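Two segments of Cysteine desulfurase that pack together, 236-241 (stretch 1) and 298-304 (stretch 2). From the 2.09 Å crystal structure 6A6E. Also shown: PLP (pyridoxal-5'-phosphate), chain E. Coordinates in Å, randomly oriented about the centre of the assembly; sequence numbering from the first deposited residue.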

ATOM      1  N   LYS A 236      -3.727  12.853   1.220  1.00 14.63           N
ATOM      2  CA  LYS A 236      -3.637  14.291   1.274  1.00 16.52           C
ATOM      3  C   LYS A 236      -4.518  15.079   0.306  1.00 15.82           C
ATOM      4  O   LYS A 236      -4.585  16.311   0.425  1.00 13.83           O
ATOM      5  CB  LYS A 236      -2.188  14.792   1.188  1.00 17.84           C
ATOM      6  CG  LYS A 236      -1.375  14.406   2.433  1.00 20.37           C
ATOM      7  CD  LYS A 236       0.027  15.006   2.393  1.00 22.11           C
ATOM      8  CE  LYS A 236       0.862  14.461   3.524  1.00 24.85           C
ATOM      9  NZ  LYS A 236       2.277  14.924   3.350  1.00 22.23           N
ATOM     10  N   ILE A 237      -5.263  14.374  -0.554  1.00 16.23           N
ATOM     11  CA  ILE A 237      -6.188  14.988  -1.465  1.00 16.98           C
ATOM     12  C   ILE A 237      -7.594  14.434  -1.296  1.00 17.29           C
ATOM     13  O   ILE A 237      -8.239  14.054  -2.294  1.00 17.87           O
ATOM     14  CB  ILE A 237      -5.615  14.882  -2.906  1.00 17.51           C
ATOM     15  CG1 ILE A 237      -6.430  15.729  -3.898  1.00 18.98           C
ATOM     16  CG2 ILE A 237      -5.468  13.461  -3.391  1.00 18.06           C
ATOM     17  CD1 ILE A 237      -5.828  15.840  -5.301  1.00 21.49           C
ATOM     18  N   LEU A 238      -8.046  14.284  -0.051  1.00 15.68           N
ATOM     19  CA  LEU A 238      -9.345  13.681   0.280  1.00 17.36           C
ATOM     20  C   LEU A 238      -9.453  12.194   0.016  1.00 19.59           C
ATOM     21  O   LEU A 238     -10.497  11.588   0.248  1.00 19.35           O
ATOM     22  CB  LEU A 238     -10.519  14.379  -0.449  1.00 18.25           C
ATOM     23  CG  LEU A 238     -10.555  15.894  -0.431  1.00 19.85           C
ATOM     24  CD1 LEU A 238     -11.687  16.359  -1.320  1.00 22.53           C
ATOM     25  CD2 LEU A 238     -10.804  16.387   0.982  1.00 21.24           C
ATOM     26  N   GLY A 239      -8.351  11.556  -0.367  1.00 20.33           N
ATOM     27  CA  GLY A 239      -8.414  10.184  -0.827  1.00 18.13           C
ATOM     28  C   GLY A 239      -8.186   9.126   0.206  1.00 16.68           C
ATOM     29  O   GLY A 239      -7.882   9.416   1.374  1.00 17.14           O
ATOM     30  N   PRO A 240      -8.341   7.882  -0.212  1.00 15.20           N
ATOM     31  CA  PRO A 240      -8.060   6.728   0.629  1.00 14.25           C
ATOM     32  C   PRO A 240      -6.636   6.722   1.140  1.00 14.74           C
ATOM     33  O   PRO A 240      -5.763   7.348   0.558  1.00 15.32           O
ATOM     34  CB  PRO A 240      -8.312   5.523  -0.294  1.00 14.76           C
ATOM     35  CG  PRO A 240      -8.908   6.028  -1.586  1.00 14.72           C
ATOM     36  CD  PRO A 240      -8.573   7.504  -1.641  1.00 15.26           C
ATOM     37  N   THR A 241      -6.406   5.999   2.228  1.00 15.26           N
ATOM     38  CA  THR A 241      -5.052   5.707   2.617  1.00 15.29           C
ATOM     39  C   THR A 241      -4.532   4.551   1.791  1.00 14.96           C
ATOM     40  O   THR A 241      -5.282   3.837   1.139  1.00 14.67           O
ATOM     41  CB  THR A 241      -4.907   5.398   4.145  1.00 15.14           C
ATOM     42  OG1 THR A 241      -5.858   4.413   4.554  1.00 14.63           O
ATOM     43  CG2 THR A 241      -5.195   6.652   4.997  1.00 14.74           C
TER
HETATM   44  N1  PLP E 501       6.676  15.079   1.243  1.00 19.48           N
HETATM   45  C2  PLP E 501       5.921  16.081   1.611  1.00 20.85           C
HETATM   46  C2A PLP E 501       6.306  17.481   1.270  1.00 22.09           C
HETATM   47  C3  PLP E 501       4.728  15.769   2.397  1.00 19.44           C
HETATM   48  O3  PLP E 501       3.974  16.775   2.802  1.00 26.25           O
HETATM   49  C4  PLP E 501       4.370  14.380   2.683  1.00 19.60           C
HETATM   50  C4A PLP E 501       3.156  13.987   3.372  1.00 18.76           C
HETATM   51  C5  PLP E 501       5.311  13.341   2.251  1.00 19.01           C
HETATM   52  C6  PLP E 501       6.399  13.782   1.560  1.00 19.13           C
HETATM   53  C5A PLP E 501       5.101  11.858   2.571  1.00 19.80           C
HETATM   54  O4P PLP E 501       3.848  11.255   2.285  1.00 18.93           O
HETATM   55  P   PLP E 501       3.350   9.793   2.784  1.00 19.91           P
HETATM   56  O1P PLP E 501       4.210   8.763   2.168  1.00 17.09           O
HETATM   57  O2P PLP E 501       3.408   9.943   4.277  1.00 20.06           O
HETATM   58  O3P PLP E 501       1.967   9.788   2.204  1.00 18.36           O
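Stretch 2, residues 298-304: YTIDYLE

What form does each stretch bring to the contact? Residues 298 to 304 are a length of α-helix that begins earlier in the chain and continues beyond it. Within the segment the helix is held by the backbone hydrogen bonds Tyr302 N to Tyr298 O (3.0 Å), Leu303 N to Thr299 O (2.9 Å) and Glu304 N to Ile300 O (3.0 Å). Stretch 1 has no regular helix or strand to set against it, so no crossing angle describes the pair. Its backbone turns irregularly, with Leu238 at positive phi (69°), a value uncommon for a residue with a side chain. The backbones come nearest where Gly239 CA lies 5.9 Å from Thr299 CA.

Which face of the helix meets the loop? Thr299, Tyr302 and Leu303 point their CA-to-CB bonds toward stretch 1, as the spacing of three and four residues in a helix allows. Tyr298, Asp301 and Glu304 are out of reach, and Ile300 is directed sideways without making contact. In stretch 1 the contact belongs chiefly to Ile237 and Leu238. The helix runs so that its earlier residue, Thr299, meets the loop from Leu238 to Pro240, while Leu303, one turn later, meets Ile237 and Leu238.

How do the bumps and hollows fit? Leu238 is the main knob from the loop. Its CB rests 3.7 Å from CG2 of Thr299, and from there the side chain, m at chi1 and t at chi2, carries CD1 against two later helix residues: Leu238 CD1 is 3.8 Å from Leu303 CD2 and 4.0 Å from Tyr302 CE2. The methyl group thus occupies a shallow hollow bordered by a leucine branch and an aromatic ring, which it approaches obliquely. Ile237 starts out sideways, but its extended side chain, t at both chi angles, brings its end nearer the helix; its CG1 packs 3.6 Å from CD1 of Leu303. Leu303 therefore offers a different branch to each neighbour, CD1 to Ile237 and CD2 to Leu238.

What does Thr299 rest against? Thr299 OG1 lies 3.8 Å from Gly239 CA and 4.3 Å from Pro240 CD. Thr299, m at chi1, has the largest area covered by the opposite stretch of any residue here. No hydrogen bond joins the two segments, and its hydroxyl is satisfied elsewhere in the structure. The fit consequently rests on shape and apolar packing, with 265 Å² buried in all, both sides summed.

What lies beyond the ends of this contact? Lys236, although next to Ile237 in sequence, takes no part in it. Its side chain reaches out, m at chi1 and t at the other three chi angles, to a covalent bond between NZ and C4A of PLP, 1.3 Å long, the linkage expected of a PLP-dependent cysteine desulfurase. Thr241, at the other end of the loop, is also out of the helix's reach.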

ATOM      1  N   TYR A 298     -12.463   8.363  -7.816  1.00 16.59           N
ATOM      2  CA  TYR A 298     -13.697   9.001  -7.395  1.00 19.19           C
ATOM      3  C   TYR A 298     -13.489  10.322  -6.649  1.00 21.04           C
ATOM      4  O   TYR A 298     -14.315  11.219  -6.782  1.00 18.28           O
ATOM      5  CB  TYR A 298     -14.531   8.054  -6.560  1.00 20.78           C
ATOM      6  CG  TYR A 298     -15.106   6.886  -7.344  1.00 25.93           C
ATOM      7  CD1 TYR A 298     -15.608   7.045  -8.626  1.00 31.53           C
ATOM      8  CD2 TYR A 298     -15.222   5.638  -6.757  1.00 33.54           C
ATOM      9  CE1 TYR A 298     -16.158   5.978  -9.308  1.00 37.46           C
ATOM     10  CE2 TYR A 298     -15.764   4.566  -7.449  1.00 37.26           C
ATOM     11  CZ  TYR A 298     -16.207   4.745  -8.708  1.00 36.31           C
ATOM     12  OH  TYR A 298     -16.759   3.659  -9.335  1.00 54.56           O
ATOM     13  N   THR A 299     -12.388  10.435  -5.896  1.00 19.70           N
ATOM     14  CA  THR A 299     -11.965  11.696  -5.299  1.00 20.52           C
ATOM     15  C   THR A 299     -11.669  12.763  -6.329  1.00 20.96           C
ATOM     16  O   THR A 299     -12.130  13.921  -6.231  1.00 22.37           O
ATOM     17  CB  THR A 299     -10.735  11.437  -4.404  1.00 23.02           C
ATOM     18  OG1 THR A 299     -11.088  10.416  -3.449  1.00 23.29           O
ATOM     19  CG2 THR A 299     -10.274  12.625  -3.721  1.00 22.00           C
ATOM     20  N   ILE A 300     -10.924  12.391  -7.341  1.00 20.07           N
ATOM     21  CA  ILE A 300     -10.670  13.284  -8.443  1.00 20.57           C
ATOM     22  C   ILE A 300     -11.999  13.650  -9.149  1.00 23.91           C
ATOM     23  O   ILE A 300     -12.160  14.826  -9.499  1.00 21.19           O
ATOM     24  CB  ILE A 300      -9.635  12.694  -9.406  1.00 21.08           C
ATOM     25  CG1 ILE A 300      -8.249  12.670  -8.743  1.00 21.35           C
ATOM     26  CG2 ILE A 300      -9.473  13.532 -10.664  1.00 22.34           C
ATOM     27  CD1 ILE A 300      -7.282  11.844  -9.550  1.00 22.04           C
ATOM     28  N   ASP A 301     -12.931  12.694  -9.382  1.00 20.25           N
ATOM     29  CA  ASP A 301     -14.210  13.090  -9.946  1.00 21.27           C
ATOM     30  C   ASP A 301     -14.917  14.145  -9.069  1.00 22.67           C
ATOM     31  O   ASP A 301     -15.523  15.079  -9.594  1.00 22.06           O
ATOM     32  CB  ASP A 301     -15.207  11.930 -10.134  1.00 23.30           C
ATOM     33  CG  ASP A 301     -14.734  10.862 -11.143  1.00 21.86           C
ATOM     34  OD1 ASP A 301     -13.889  11.168 -12.030  1.00 22.83           O
ATOM     35  OD2 ASP A 301     -15.237   9.731 -11.030  1.00 21.23           O
ATOM     36  N   TYR A 302     -14.891  13.964  -7.762  1.00 21.41           N
ATOM     37  CA  TYR A 302     -15.491  14.922  -6.833  1.00 21.73           C
ATOM     38  C   TYR A 302     -14.863  16.323  -6.942  1.00 21.53           C
ATOM     39  O   TYR A 302     -15.566  17.363  -7.074  1.00 21.21           O
ATOM     40  CB  TYR A 302     -15.388  14.391  -5.428  1.00 22.74           C
ATOM     41  CG  TYR A 302     -15.869  15.323  -4.354  1.00 22.68           C
ATOM     42  CD1 TYR A 302     -17.216  15.446  -4.067  1.00 24.22           C
ATOM     43  CD2 TYR A 302     -14.974  16.075  -3.612  1.00 22.36           C
ATOM     44  CE1 TYR A 302     -17.659  16.303  -3.053  1.00 24.02           C
ATOM     45  CE2 TYR A 302     -15.398  16.969  -2.644  1.00 23.56           C
ATOM     46  CZ  TYR A 302     -16.742  17.076  -2.354  1.00 25.72           C
ATOM     47  OH  TYR A 302     -17.155  17.954  -1.356  1.00 27.22           O
ATOM     48  N   LEU A 303     -13.551  16.385  -6.942  1.00 21.64           N
ATOM     49  CA  LEU A 303     -12.896  17.648  -7.052  1.00 22.82           C
ATOM     50  C   LEU A 303     -13.239  18.329  -8.387  1.00 26.46           C
ATOM     51  O   LEU A 303     -13.372  19.538  -8.436  1.00 25.49           O
ATOM     52  CB  LEU A 303     -11.395  17.500  -6.902  1.00 25.35           C
ATOM     53  CG  LEU A 303     -10.902  17.078  -5.499  1.00 27.42           C
ATOM     54  CD1 LEU A 303      -9.430  16.721  -5.575  1.00 27.91           C
ATOM     55  CD2 LEU A 303     -11.094  18.228  -4.560  1.00 28.26           C
ATOM     56  N   GLU A 304     -13.311  17.574  -9.483  1.00 28.26           N
ATOM     57  CA  GLU A 304     -13.561  18.175 -10.782  1.00 28.48           C
ATOM     58  C   GLU A 304     -15.029  18.591 -10.869  1.00 27.51           C
ATOM     59  O   GLU A 304     -15.301  19.510 -11.578  1.00 27.59           O
ATOM     60  CB  GLU A 304     -13.196  17.279 -11.962  1.00 31.80           C
ATOM     61  CG  GLU A 304     -11.877  16.553 -11.875  1.00 37.86           C
ATOM     62  CD  GLU A 304     -10.766  17.041 -12.758  1.00 47.40           C
ATOM     63  OE1 GLU A 304     -10.465  18.245 -12.693  1.00 50.12           O
ATOM     64  OE2 GLU A 304     -10.113  16.175 -13.431  1.00 55.26           O
TER